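Local coordinates for protein 3,6-diketocamphane 1,6-monooxygenase (Pseudomonas putida, PDB 4UWM) that catalyses the FMNH2- and O2-dependent Baeyer-Villiger oxidation of (1S,4S)-bornane-2,5-dione to a lactone, a step in the degradation of (-)-camphor, at residues L344-H349 with A356-S361; M3-I8 with E368-I373; L79-H84 with K137-M142; L147-K152 with K164-G169; S222-S225 with A229-R232. All coordinates share one frame; numbering follows the deposited sequence. Where two conformers were deposited one is given.

Interaction 1 (L344-H349 with A356-S361)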
# COMPACT_ATOMS: atom_id res chain seq x y z
N LEU A 344 -19.67 -13.70 12.37
CA LEU A 344 -20.02 -12.60 13.25
C LEU A 344 -18.86 -11.61 13.17
O LEU A 344 -17.76 -11.88 13.68
CB LEU A 344 -20.22 -13.08 14.69
CG LEU A 344 -20.45 -11.97 15.71
CD1 LEU A 344 -21.86 -11.44 15.60
CD2 LEU A 344 -20.15 -12.45 17.13
N GLN A 345 -19.12 -10.47 12.54
CA GLN A 345 -18.04 -9.53 12.25
C GLN A 345 -18.01 -8.51 13.36
O GLN A 345 -18.82 -7.59 13.39
CB GLN A 345 -18.20 -8.89 10.86
CG GLN A 345 -16.88 -8.55 10.16
CD GLN A 345 -16.17 -9.78 9.57
OE1 GLN A 345 -16.81 -10.64 8.97
NE2 GLN A 345 -14.85 -9.83 9.72
N VAL A 346 -17.06 -8.66 14.28
CA VAL A 346 -16.99 -7.80 15.46
C VAL A 346 -16.35 -6.44 15.19
O VAL A 346 -15.21 -6.38 14.71
CB VAL A 346 -16.26 -8.52 16.61
CG1 VAL A 346 -16.21 -7.63 17.85
CG2 VAL A 346 -16.94 -9.85 16.90
N GLU A 347 -17.06 -5.37 15.50
CA GLU A 347 -16.57 -4.00 15.30
C GLU A 347 -15.45 -3.68 16.27
O GLU A 347 -15.63 -3.76 17.49
CB GLU A 347 -17.69 -2.98 15.47
CG GLU A 347 -18.75 -2.96 14.37
CD GLU A 347 -18.33 -2.25 13.09
OE1 GLU A 347 -17.22 -1.64 13.04
OE2 GLU A 347 -19.12 -2.30 12.12
N ALA A 348 -14.28 -3.30 15.75
CA ALA A 348 -13.15 -2.96 16.59
C ALA A 348 -13.25 -1.52 17.06
O ALA A 348 -13.58 -0.62 16.28
CB ALA A 348 -11.82 -3.20 15.86
N HIS A 349 -13.00 -1.30 18.35
CA HIS A 349 -13.01 0.07 18.88
C HIS A 349 -11.66 0.51 19.43
O HIS A 349 -10.74 -0.29 19.51
CB HIS A 349 -14.14 0.23 19.90
CG HIS A 349 -15.45 0.52 19.26
ND1 HIS A 349 -15.85 1.79 18.92
CD2 HIS A 349 -16.41 -0.31 18.78
CE1 HIS A 349 -17.02 1.75 18.33
NE2 HIS A 349 -17.39 0.48 18.24
N ALA A 356 -6.22 -4.91 27.26
CA ALA A 356 -6.50 -6.15 28.00
C ALA A 356 -7.97 -6.63 28.05
O ALA A 356 -8.25 -7.79 27.71
CB ALA A 356 -5.88 -6.10 29.40
N PRO A 357 -8.92 -5.75 28.46
CA PRO A 357 -10.31 -6.21 28.51
C PRO A 357 -10.93 -6.47 27.12
O PRO A 357 -11.82 -7.31 26.97
CB PRO A 357 -11.04 -5.07 29.22
CG PRO A 357 -10.17 -3.89 29.12
CD PRO A 357 -8.77 -4.39 29.01
N TRP A 358 -10.43 -5.76 26.11
CA TRP A 358 -10.88 -5.95 24.72
C TRP A 358 -10.33 -7.27 24.13
O TRP A 358 -11.08 -8.09 23.57
CB TRP A 358 -10.48 -4.71 23.89
CG TRP A 358 -10.71 -4.84 22.43
CD1 TRP A 358 -9.75 -4.99 21.45
CD2 TRP A 358 -11.97 -4.85 21.76
NE1 TRP A 358 -10.34 -5.09 20.22
CE2 TRP A 358 -11.70 -5.01 20.37
CE3 TRP A 358 -13.30 -4.73 22.18
CZ2 TRP A 358 -12.71 -5.07 19.42
CZ3 TRP A 358 -14.31 -4.78 21.23
CH2 TRP A 358 -14.01 -4.94 19.86
N PHE A 359 -9.04 -7.50 24.28
CA PHE A 359 -8.43 -8.78 23.92
C PHE A 359 -9.08 -10.02 24.58
O PHE A 359 -9.31 -11.04 23.92
CB PHE A 359 -6.92 -8.73 24.18
CG PHE A 359 -6.16 -7.83 23.22
CD1 PHE A 359 -6.76 -7.36 22.04
CD2 PHE A 359 -4.83 -7.50 23.47
CE1 PHE A 359 -6.04 -6.56 21.15
CE2 PHE A 359 -4.11 -6.70 22.58
CZ PHE A 359 -4.72 -6.23 21.42
N GLN A 360 -9.38 -9.91 25.89
CA GLN A 360 -10.06 -10.97 26.64
C GLN A 360 -11.44 -11.22 26.04
O GLN A 360 -11.82 -12.38 25.80
CB GLN A 360 -10.20 -10.58 28.12
CG GLN A 360 -10.68 -11.71 29.04
CD GLN A 360 -9.64 -12.81 29.19
OE1 GLN A 360 -9.03 -12.95 30.25
NE2 GLN A 360 -9.43 -13.58 28.13
N SER A 361 -12.19 -10.14 25.81
CA SER A 361 -13.50 -10.20 25.15
C SER A 361 -13.43 -10.96 23.82
O SER A 361 -14.23 -11.86 23.57
CB SER A 361 -14.07 -8.78 24.92
OG SER A 361 -15.30 -8.80 24.19
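W358 makes the whole contact from the helix side, pushing the benzo end of its indole against the backbone of 346-349. The sharpest approach is at the rim: CH2 of W358 comes within 3.1 Å of E347 O, which lies near the ring plane and so faces the C-H edge of the indole. Beside it, CZ2 of W358 touches A348 CA at 3.6 Å, and the A348 methyl stands a little farther off. V346 completes the first shell with CG1, 4.0 Å from W358 CH2; that branch is anti to the backbone N (chi1 -179°), and the two side chains lie alongside one another, running oppositely. H349 N stands obliquely over the rim of the indole, 3.9 Å from W358 CZ2. W358 reaches the strand because its CG is also anti to the backbone N (chi1 172°), which carries the ring off the helix. Y351 stacks on the indole and I277 of helix 276-291 packs against it, while V346 rests on V259 of a neighbouring strand. The E347 side chain heads the other way: OE2 is bonded to S256 OG and OE1 to ND1 of H10, a residue that binds FMN. This is the last strand of the TIM barrel, 343-347, meeting the helix that follows it. No hydrogen bond crosses the contact. The C-H edge of W358 probably gives E347 O a weakly favourable electrostatic contact, and the buried H349 N, which has no partner anywhere in the model, has the oblique indole rim beside it in place of a hydrogen-bond acceptor.

Interaction 2 (M3-I8 with E368-I373)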
# COMPACT_ATOMS: atom_id res chain seq x y z
N MET A 3 -20.33 -21.09 13.32
CA MET A 3 -20.26 -19.69 12.91
C MET A 3 -18.84 -19.19 13.22
O MET A 3 -18.30 -19.49 14.29
CB MET A 3 -21.29 -18.86 13.68
CG MET A 3 -21.37 -17.39 13.30
SD MET A 3 -22.19 -16.37 14.54
CE MET A 3 -21.02 -16.48 15.90
N GLU A 4 -18.24 -18.47 12.27
CA GLU A 4 -16.88 -17.95 12.47
C GLU A 4 -16.92 -16.61 13.18
O GLU A 4 -17.94 -15.91 13.14
CB GLU A 4 -16.15 -17.81 11.13
CG GLU A 4 -15.84 -19.11 10.41
CD GLU A 4 -14.75 -19.95 11.07
OE1 GLU A 4 -14.09 -19.48 12.02
OE2 GLU A 4 -14.53 -21.09 10.63
N THR A 5 -15.80 -16.25 13.83
CA THR A 5 -15.62 -14.90 14.37
C THR A 5 -14.75 -14.08 13.39
O THR A 5 -13.74 -14.57 12.88
CB THR A 5 -14.95 -14.91 15.77
OG1 THR A 5 -15.71 -15.74 16.65
CG2 THR A 5 -14.93 -13.49 16.39
N GLY A 6 -15.19 -12.85 13.11
CA GLY A 6 -14.41 -11.89 12.30
C GLY A 6 -14.22 -10.57 13.03
O GLY A 6 -14.90 -10.29 14.02
N LEU A 7 -13.27 -9.77 12.54
CA LEU A 7 -13.05 -8.43 13.09
C LEU A 7 -13.25 -7.45 11.95
O LEU A 7 -12.82 -7.71 10.83
CB LEU A 7 -11.64 -8.35 13.67
CG LEU A 7 -11.24 -7.17 14.54
CD1 LEU A 7 -12.00 -7.16 15.88
CD2 LEU A 7 -9.74 -7.19 14.77
N ILE A 8 -13.97 -6.36 12.20
CA ILE A 8 -14.02 -5.26 11.25
C ILE A 8 -13.39 -4.00 11.88
O ILE A 8 -13.76 -3.57 12.97
CB ILE A 8 -15.41 -5.03 10.59
CG1 ILE A 8 -15.31 -3.91 9.53
CG2 ILE A 8 -16.51 -4.76 11.61
CD1 ILE A 8 -16.44 -3.87 8.53
N GLU A 368 -15.10 -19.32 23.17
CA GLU A 368 -16.18 -19.78 24.04
C GLU A 368 -17.59 -19.55 23.50
O GLU A 368 -18.51 -20.31 23.79
CB GLU A 368 -16.07 -19.15 25.44
CG GLU A 368 -14.89 -19.66 26.26
CD GLU A 368 -15.01 -19.32 27.74
OE1 GLU A 368 -16.15 -19.16 28.24
OE2 GLU A 368 -13.96 -19.21 28.41
N VAL A 369 -17.77 -18.49 22.71
CA VAL A 369 -19.11 -18.19 22.20
C VAL A 369 -19.37 -18.82 20.83
O VAL A 369 -20.26 -19.66 20.68
CB VAL A 369 -19.42 -16.67 22.18
CG1 VAL A 369 -20.78 -16.40 21.54
CG2 VAL A 369 -19.39 -16.09 23.59
N ALA A 370 -18.57 -18.42 19.84
CA ALA A 370 -18.84 -18.79 18.45
C ALA A 370 -18.78 -20.30 18.16
O ALA A 370 -19.59 -20.78 17.37
CB ALA A 370 -17.97 -18.00 17.48
N PRO A 371 -17.83 -21.04 18.77
CA PRO A 371 -17.82 -22.49 18.52
C PRO A 371 -19.13 -23.20 18.86
O PRO A 371 -19.41 -24.26 18.31
CB PRO A 371 -16.71 -22.98 19.45
CG PRO A 371 -15.78 -21.82 19.54
CD PRO A 371 -16.69 -20.63 19.61
N LYS A 372 -19.94 -22.60 19.73
CA LYS A 372 -21.21 -23.19 20.14
C LYS A 372 -22.35 -22.89 19.18
O LYS A 372 -23.34 -23.61 19.15
CB LYS A 372 -21.59 -22.76 21.56
CG LYS A 372 -21.29 -23.82 22.62
CD LYS A 372 -19.90 -23.66 23.22
CE LYS A 372 -19.97 -23.04 24.60
NZ LYS A 372 -18.62 -22.71 25.14
N ILE A 373 -22.21 -21.82 18.40
CA ILE A 373 -23.26 -21.45 17.44
C ILE A 373 -23.04 -22.18 16.12
O ILE A 373 -22.08 -21.91 15.40
CB ILE A 373 -23.33 -19.92 17.20
CG1 ILE A 373 -23.38 -19.13 18.52
CG2 ILE A 373 -24.50 -19.57 16.28
CD1 ILE A 373 -24.71 -19.16 19.25
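M3 meets the 3-10 turn 370-372 and I373, at the C-terminal side of the last helix, through both its backbone and its side chain. Its N donates to I373 O at 2.8 Å, an almost straight bond (176° at the hydrogen) that approaches the oxygen nearly head-on, with a C=O...N angle of 167°. The side chain starts beside I373 and ends at A370. CB lies 3.6 Å from I373 O and 4.2 Å from I373 CG2, the branch of the isoleucine that is anti to its own backbone N. CG and SD carry the chain onward in an extended run, CG being anti to the backbone N of M3. The bend comes at the last torsion (chi3 67°), which lays CE over A370, 3.8 Å from its CB. W341 and L344 also touch this side chain. In the TIM barrel the last helix, 356-369, is brought here against the start of the first strand, 4-9, which pairs with the last strand, 343-347, to close the barrel. The A370 methyl points into the strand end and has three neighbours: beyond M3 CE, it meets T5 OG1 at 3.3 Å and M3 O at 3.5 Å. Residues 370-372 form a 3-10 turn, with K372 N bonded to V369 O and I373 N to A370 O, and this turn presents A370 and the I373 carbonyl together. I373 also packs on N332 and F335 of helix 324-338.

Interaction 3 (L79-H84 with K137-M142)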
# COMPACT_ATOMS: atom_id res chain seq x y z
N LEU A 79 -12.61 1.54 -2.78
CA LEU A 79 -13.57 2.37 -3.49
C LEU A 79 -13.09 2.48 -4.95
O LEU A 79 -12.22 3.28 -5.28
CB LEU A 79 -13.73 3.74 -2.82
CG LEU A 79 -14.12 3.61 -1.32
CD1 LEU A 79 -14.34 4.97 -0.69
CD2 LEU A 79 -15.39 2.76 -1.17
N LEU A 80 -13.67 1.64 -5.80
CA LEU A 80 -13.24 1.55 -7.23
C LEU A 80 -13.23 2.83 -8.02
O LEU A 80 -12.35 3.01 -8.86
CB LEU A 80 -14.01 0.45 -7.96
CG LEU A 80 -14.04 -0.94 -7.32
CD1 LEU A 80 -14.57 -1.97 -8.32
CD2 LEU A 80 -12.69 -1.39 -6.79
N PRO A 81 -14.18 3.76 -7.76
CA PRO A 81 -14.13 5.03 -8.52
C PRO A 81 -12.91 5.92 -8.25
O PRO A 81 -12.66 6.87 -8.99
CB PRO A 81 -15.42 5.74 -8.09
CG PRO A 81 -16.33 4.65 -7.61
CD PRO A 81 -15.40 3.68 -6.93
N HIS A 82 -12.11 5.59 -7.22
CA HIS A 82 -11.05 6.49 -6.78
C HIS A 82 -9.62 6.12 -7.29
O HIS A 82 -8.66 6.81 -6.95
CB HIS A 82 -11.00 6.53 -5.22
CG HIS A 82 -12.21 7.12 -4.57
ND1 HIS A 82 -12.37 7.14 -3.19
CD2 HIS A 82 -13.33 7.69 -5.08
CE1 HIS A 82 -13.53 7.71 -2.89
NE2 HIS A 82 -14.13 8.06 -4.02
N GLN A 83 -9.50 5.03 -8.07
CA GLN A 83 -8.20 4.46 -8.49
C GLN A 83 -8.25 4.05 -9.95
O GLN A 83 -9.32 3.64 -10.42
CB GLN A 83 -7.90 3.16 -7.70
CG GLN A 83 -7.96 3.27 -6.20
CD GLN A 83 -7.12 2.21 -5.49
OE1 GLN A 83 -7.43 1.78 -4.38
NE2 GLN A 83 -6.04 1.80 -6.13
N HIS A 84 -7.10 4.09 -10.63
CA HIS A 84 -7.00 3.42 -11.92
C HIS A 84 -7.14 1.92 -11.71
O HIS A 84 -6.42 1.34 -10.91
CB HIS A 84 -5.67 3.72 -12.62
CG HIS A 84 -5.70 3.37 -14.07
ND1 HIS A 84 -5.62 2.07 -14.51
CD2 HIS A 84 -5.98 4.13 -15.16
CE1 HIS A 84 -5.77 2.05 -15.83
NE2 HIS A 84 -5.99 3.29 -16.24
N LYS A 137 -20.84 12.36 -13.35
CA LYS A 137 -20.35 10.99 -13.31
C LYS A 137 -21.22 10.12 -12.40
O LYS A 137 -21.76 10.60 -11.40
CB LYS A 137 -18.89 10.98 -12.82
CG LYS A 137 -17.98 11.93 -13.58
CD LYS A 137 -16.52 11.67 -13.28
CE LYS A 137 -15.64 12.83 -13.75
NZ LYS A 137 -14.19 12.54 -13.62
N ASN A 138 -21.34 8.85 -12.72
CA ASN A 138 -22.14 7.95 -11.91
C ASN A 138 -21.26 6.93 -11.17
O ASN A 138 -20.61 6.08 -11.80
CB ASN A 138 -23.15 7.22 -12.77
CG ASN A 138 -24.07 6.33 -11.97
OD1 ASN A 138 -23.76 5.17 -11.70
ND2 ASN A 138 -25.22 6.87 -11.59
N LEU A 139 -21.26 6.98 -9.84
CA LEU A 139 -20.36 6.13 -9.04
C LEU A 139 -20.58 4.64 -9.29
O LEU A 139 -19.62 3.90 -9.43
CB LEU A 139 -20.44 6.45 -7.54
CG LEU A 139 -19.89 7.82 -7.12
CD1 LEU A 139 -20.37 8.19 -5.73
CD2 LEU A 139 -18.37 7.88 -7.19
N ASN A 140 -21.83 4.19 -9.37
CA ASN A 140 -22.11 2.75 -9.61
C ASN A 140 -21.65 2.26 -10.99
O ASN A 140 -21.18 1.13 -11.12
CB ASN A 140 -23.60 2.43 -9.37
CG ASN A 140 -23.99 2.56 -7.90
OD1 ASN A 140 -23.23 2.21 -6.98
ND2 ASN A 140 -25.19 3.06 -7.67
N ASP A 141 -21.79 3.12 -12.00
CA ASP A 141 -21.26 2.81 -13.34
C ASP A 141 -19.73 2.73 -13.30
O ASP A 141 -19.13 1.86 -13.94
CB ASP A 141 -21.66 3.89 -14.35
CG ASP A 141 -23.15 3.89 -14.67
OD1 ASP A 141 -23.85 2.89 -14.38
OD2 ASP A 141 -23.63 4.90 -15.24
N MET A 142 -19.11 3.65 -12.56
CA MET A 142 -17.67 3.60 -12.29
C MET A 142 -17.25 2.27 -11.65
O MET A 142 -16.28 1.65 -12.11
CB MET A 142 -17.19 4.80 -11.47
CG MET A 142 -17.38 6.09 -12.21
SD MET A 142 -16.89 7.57 -11.32
CE MET A 142 -15.13 7.62 -11.65
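P81 sits in the middle of a 3-10 turn, 80-82, closed by the bond from H82 N to L79 O, and this turn brings its CA to 5.4 Å from the CA of M142 in the first turn of helix 139-155. The CB-CG edge of the pyrrolidine ring packs on L139 and M142 together. L139 reaches it with CD2, 3.8 Å from P81 CB, the leucine crossing the proline at about a right angle. M142 adds its own CB, 3.9 Å from P81 CB, with SD and CE also near that atom; the bend at the end of its chain (chi3 84°) brings CE round to P81 O at 3.7 Å. No hydrogen bond crosses; the grip is apolar. The helix start is fixed from within by N138, the N-cap, whose OD1 accepts from D141 N at 2.9 Å in the plane of the carbonyl. I121 backs both L139 and M142, and V143 also packs on P81. The H82 ring stacks on H119. The turn thus joins the end of strand 72-79 to helix 85-98, for which H84 is the N-cap, and lies against the first turn of helix 139-155, close to K87 of the second subunit.

Interaction 4 (L147-K152 with K164-G169)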
# COMPACT_ATOMS: atom_id res chain seq x y z
N LEU A 147 -14.52 -2.95 -12.24
CA LEU A 147 -14.53 -4.40 -12.02
C LEU A 147 -14.37 -5.15 -13.35
O LEU A 147 -13.65 -6.14 -13.43
CB LEU A 147 -15.83 -4.81 -11.33
CG LEU A 147 -16.07 -6.29 -11.07
CD1 LEU A 147 -14.96 -6.90 -10.20
CD2 LEU A 147 -17.42 -6.44 -10.40
N PHE A 148 -15.05 -4.66 -14.38
CA PHE A 148 -14.92 -5.24 -15.74
C PHE A 148 -13.45 -5.30 -16.14
O PHE A 148 -12.96 -6.36 -16.53
CB PHE A 148 -15.73 -4.42 -16.75
CG PHE A 148 -15.51 -4.82 -18.19
CD1 PHE A 148 -16.14 -5.93 -18.73
CD2 PHE A 148 -14.66 -4.07 -19.01
CE1 PHE A 148 -15.95 -6.29 -20.06
CE2 PHE A 148 -14.46 -4.43 -20.34
CZ PHE A 148 -15.11 -5.54 -20.86
N ILE A 149 -12.74 -4.17 -16.00
CA ILE A 149 -11.29 -4.08 -16.28
C ILE A 149 -10.44 -4.98 -15.40
O ILE A 149 -9.60 -5.74 -15.91
CB ILE A 149 -10.79 -2.61 -16.22
CG1 ILE A 149 -11.46 -1.79 -17.33
CG2 ILE A 149 -9.26 -2.53 -16.30
CD1 ILE A 149 -11.38 -0.27 -17.18
N MET A 150 -10.63 -4.91 -14.07
CA MET A 150 -9.78 -5.67 -13.17
C MET A 150 -9.85 -7.18 -13.41
O MET A 150 -8.83 -7.86 -13.38
CB MET A 150 -10.11 -5.35 -11.68
CG MET A 150 -9.86 -3.87 -11.32
SD MET A 150 -9.58 -3.70 -9.52
CE MET A 150 -11.18 -4.12 -8.87
N GLU A 151 -11.05 -7.70 -13.61
CA GLU A 151 -11.21 -9.14 -13.88
C GLU A 151 -10.42 -9.55 -15.13
O GLU A 151 -9.88 -10.65 -15.19
CB GLU A 151 -12.68 -9.50 -14.07
CG GLU A 151 -13.51 -9.31 -12.82
CD GLU A 151 -15.00 -9.48 -13.06
OE1 GLU A 151 -15.49 -9.17 -14.16
OE2 GLU A 151 -15.69 -9.87 -12.10
N LYS A 152 -10.37 -8.68 -16.13
CA LYS A 152 -9.61 -8.99 -17.36
C LYS A 152 -8.09 -8.90 -17.13
O LYS A 152 -7.31 -9.71 -17.65
CB LYS A 152 -10.10 -8.14 -18.53
CG LYS A 152 -11.56 -8.41 -18.89
CD LYS A 152 -12.09 -7.37 -19.87
CE LYS A 152 -11.67 -7.69 -21.30
NZ LYS A 152 -12.29 -8.96 -21.79
N LYS A 164 -15.66 4.70 -20.57
CA LYS A 164 -16.21 6.01 -20.25
C LYS A 164 -15.36 6.71 -19.19
O LYS A 164 -15.23 7.95 -19.17
CB LYS A 164 -17.66 5.88 -19.76
CG LYS A 164 -18.44 7.18 -19.86
CD LYS A 164 -19.73 7.16 -19.05
CE LYS A 164 -20.34 8.55 -19.01
NZ LYS A 164 -21.61 8.55 -18.23
N TYR A 165 -14.76 5.91 -18.30
CA TYR A 165 -14.05 6.46 -17.16
C TYR A 165 -12.55 6.21 -17.17
O TYR A 165 -11.77 7.03 -16.66
CB TYR A 165 -14.69 5.93 -15.86
CG TYR A 165 -16.14 6.34 -15.71
CD1 TYR A 165 -16.47 7.67 -15.46
CD2 TYR A 165 -17.17 5.40 -15.82
CE1 TYR A 165 -17.80 8.06 -15.33
CE2 TYR A 165 -18.51 5.79 -15.69
CZ TYR A 165 -18.80 7.12 -15.44
OH TYR A 165 -20.10 7.57 -15.29
N TRP A 166 -12.14 5.07 -17.73
CA TRP A 166 -10.70 4.79 -17.83
C TRP A 166 -10.30 4.16 -19.16
O TRP A 166 -11.09 3.46 -19.78
CB TRP A 166 -10.26 3.80 -16.75
CG TRP A 166 -10.47 4.27 -15.35
CD1 TRP A 166 -9.68 5.11 -14.64
CD2 TRP A 166 -11.56 3.92 -14.49
NE1 TRP A 166 -10.19 5.30 -13.38
CE2 TRP A 166 -11.34 4.58 -13.26
CE3 TRP A 166 -12.69 3.10 -14.63
CZ2 TRP A 166 -12.21 4.45 -12.17
CZ3 TRP A 166 -13.57 2.97 -13.53
CH2 TRP A 166 -13.32 3.65 -12.32
N ASP A 167 -9.04 4.36 -19.53
CA ASP A 167 -8.40 3.49 -20.51
C ASP A 167 -7.50 2.49 -19.78
O ASP A 167 -6.78 2.86 -18.86
CB ASP A 167 -7.55 4.33 -21.47
CG ASP A 167 -8.39 5.29 -22.28
OD1 ASP A 167 -9.53 4.94 -22.62
OD2 ASP A 167 -7.91 6.39 -22.55
N ALA A 168 -7.55 1.23 -20.19
CA ALA A 168 -6.75 0.20 -19.55
C ALA A 168 -6.59 -0.98 -20.49
O ALA A 168 -7.34 -1.13 -21.44
CB ALA A 168 -7.42 -0.25 -18.26
N GLY A 169 -5.61 -1.84 -20.23
CA GLY A 169 -5.49 -3.05 -21.01
C GLY A 169 -4.47 -4.03 -20.50
O GLY A 169 -3.91 -3.86 -19.42
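I149 is the one residue of 147-152 that touches 164-169, and it does so at W166 and A168. Before that contact, the chain enters through K164 and Y165, and E145, on the same helix as I149, accepts from backbone N atoms: its OE2 takes those of Y165 and W166. Y165 also uses its OH to take the bond from N138 N, tying this loop to the start of helix 139-155. W166 follows, with its CB 4.2 Å from I149 CD1, while the methyl comes to the indole obliquely. One face of that indole carries the CB of Y165, 3.7 Å above the plane and toward the rim, and the ring of H84 meets it edge-to-face. D167 turns from the helix: its carbonyl O accepts from H84 NE2, and its OD2 forms a salt bridge with K137 of the second subunit. A168 turns back, its methyl 3.5 Å from I149 CG2, the tightest touch here, and 4.1 Å from I149 CD1. With CG1 beside the backbone N and CG2 anti to it (chi1 -64°), I149 straddles that methyl. G169 leaves the helix and makes backbone hydrogen bonds to the second subunit. The hairpin of strands 159-162 and 167-170, in which A168 pairs with H161, is thus laid on helix 139-155 on one side, with P85 at the start of helix 85-98 touching both I149 and W166, and reaches the partner subunit through D167 and G169.

Interaction 5 (S222-S225 with A229-R232)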
# COMPACT_ATOMS: atom_id res chain seq x y z
N SER A 222 -23.44 -7.48 5.75
CA SER A 222 -24.48 -6.60 6.24
C SER A 222 -24.06 -5.98 7.56
O SER A 222 -23.41 -6.63 8.38
CB SER A 222 -25.79 -7.38 6.46
OG SER A 222 -26.26 -8.02 5.28
N ILE A 223 -24.42 -4.72 7.76
CA ILE A 223 -24.28 -4.07 9.06
C ILE A 223 -25.61 -4.27 9.79
O ILE A 223 -26.67 -3.89 9.28
CB ILE A 223 -23.98 -2.56 8.93
CG1 ILE A 223 -22.87 -2.27 7.90
CG2 ILE A 223 -23.66 -1.96 10.30
CD1 ILE A 223 -21.47 -2.74 8.26
N PHE A 224 -25.58 -4.87 10.98
CA PHE A 224 -26.85 -5.17 11.66
C PHE A 224 -27.58 -3.90 12.02
O PHE A 224 -27.04 -3.04 12.72
CB PHE A 224 -26.67 -6.03 12.91
CG PHE A 224 -27.98 -6.39 13.57
CD1 PHE A 224 -28.87 -7.27 12.95
CD2 PHE A 224 -28.34 -5.84 14.80
CE1 PHE A 224 -30.07 -7.61 13.55
CE2 PHE A 224 -29.54 -6.17 15.40
CZ PHE A 224 -30.41 -7.05 14.78
N SER A 225 -28.81 -3.79 11.52
CA SER A 225 -29.62 -2.59 11.72
C SER A 225 -31.06 -2.91 12.13
O SER A 225 -31.93 -2.04 12.06
CB SER A 225 -29.58 -1.71 10.46
OG SER A 225 -30.38 -2.26 9.43
N ALA A 229 -34.58 -5.68 8.33
CA ALA A 229 -33.54 -5.40 7.33
C ALA A 229 -32.64 -6.61 7.13
O ALA A 229 -32.29 -6.92 5.99
CB ALA A 229 -32.72 -4.17 7.70
N LEU A 230 -32.29 -7.30 8.21
CA LEU A 230 -31.42 -8.45 8.08
C LEU A 230 -32.10 -9.53 7.22
O LEU A 230 -31.48 -10.12 6.33
CB LEU A 230 -30.99 -9.00 9.44
CG LEU A 230 -29.90 -10.08 9.39
CD1 LEU A 230 -28.64 -9.58 8.67
CD2 LEU A 230 -29.54 -10.60 10.78
N LYS A 231 -33.38 -9.75 7.48
CA LYS A 231 -34.14 -10.71 6.69
C LYS A 231 -34.34 -10.22 5.26
O LYS A 231 -34.16 -10.99 4.32
CB LYS A 231 -35.46 -11.05 7.38
CG LYS A 231 -35.29 -11.94 8.62
CD LYS A 231 -36.62 -12.48 9.13
CE LYS A 231 -37.45 -11.38 9.78
NZ LYS A 231 -38.89 -11.76 9.83
N ARG A 232 -34.70 -8.94 5.09
CA ARG A 232 -34.83 -8.36 3.75
C ARG A 232 -33.53 -8.49 2.92
O ARG A 232 -33.57 -8.77 1.72
CB ARG A 232 -35.28 -6.90 3.83
CG ARG A 232 -35.68 -6.28 2.49
CD ARG A 232 -36.84 -7.01 1.83
NE ARG A 232 -37.02 -6.60 0.45
CZ ARG A 232 -37.50 -7.37 -0.52
NH1 ARG A 232 -37.87 -8.63 -0.26
NH2 ARG A 232 -37.59 -6.90 -1.74
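The phenyl ring of F224 takes L230 at its edge: CD2 of the leucine lies near the ring plane, 4.0 Å from F224 CD1 and 4.1 Å from CE1. The two side chains cross at about a right angle. F224 is thrown out to meet the helix by its first torsion, with CG anti to the backbone N (chi1 -177°), although its CB does not aim at the helix. Elsewhere around the ring, H257 meets it with planes about 30° apart, and V255 and L334 touch it as well. The second methyl of L230, CD1, turns to S222, 4.2 Å from its CB; the hydroxyl of that serine is held elsewhere, bonded to H253 NE2 and H233 ND1. At the far end S225 meets A229: OG lies 3.5 Å from the A229 methyl, a van der Waals contact of a hydroxyl oxygen with a methyl. That OG stands between the backbone N and the carbonyl carbon (chi1 75°), which turns it to the helix. Y298 OH bonds to F224 O. L230 also touches V255 of strand 254-261, W341 and T338. The two segments flank the strand-to-helix turn of the beta-alpha-beta unit of strand 219-223, helix 227-244 and strand 254-261, the repeating element of a TIM barrel. As usual in this fold, the C-terminal strand end faces the cofactor: I223 touches FMN, and S225 packs on F203, an FMN-binding residue.

The five contacts fall into two groups on a TIM barrel. Interactions 1 and 2 share helix 356-369 and the neighbouring strands 343-347 and 4-9, with centres 12 Å apart and backbone bonds between V346 and both G6 and I8. Interaction 2 closes the longest loop, within which the others come in the order 3, 4, 5, 1. Interaction 5 reaches the same sheet and contributes I223 to the FMN pocket. Interactions 3 and 4 share helix 139-155, and both touch the second subunit. Their centres are about 11 Å apart, and about 33 and 38 Å from that of interaction 1, on the opposite side of the chain's centre. So one group packs barrel strands against their helices, interactions 1 and 5 beside the flavin site, while the other joins an outlying helix and hairpin to the dimer interface.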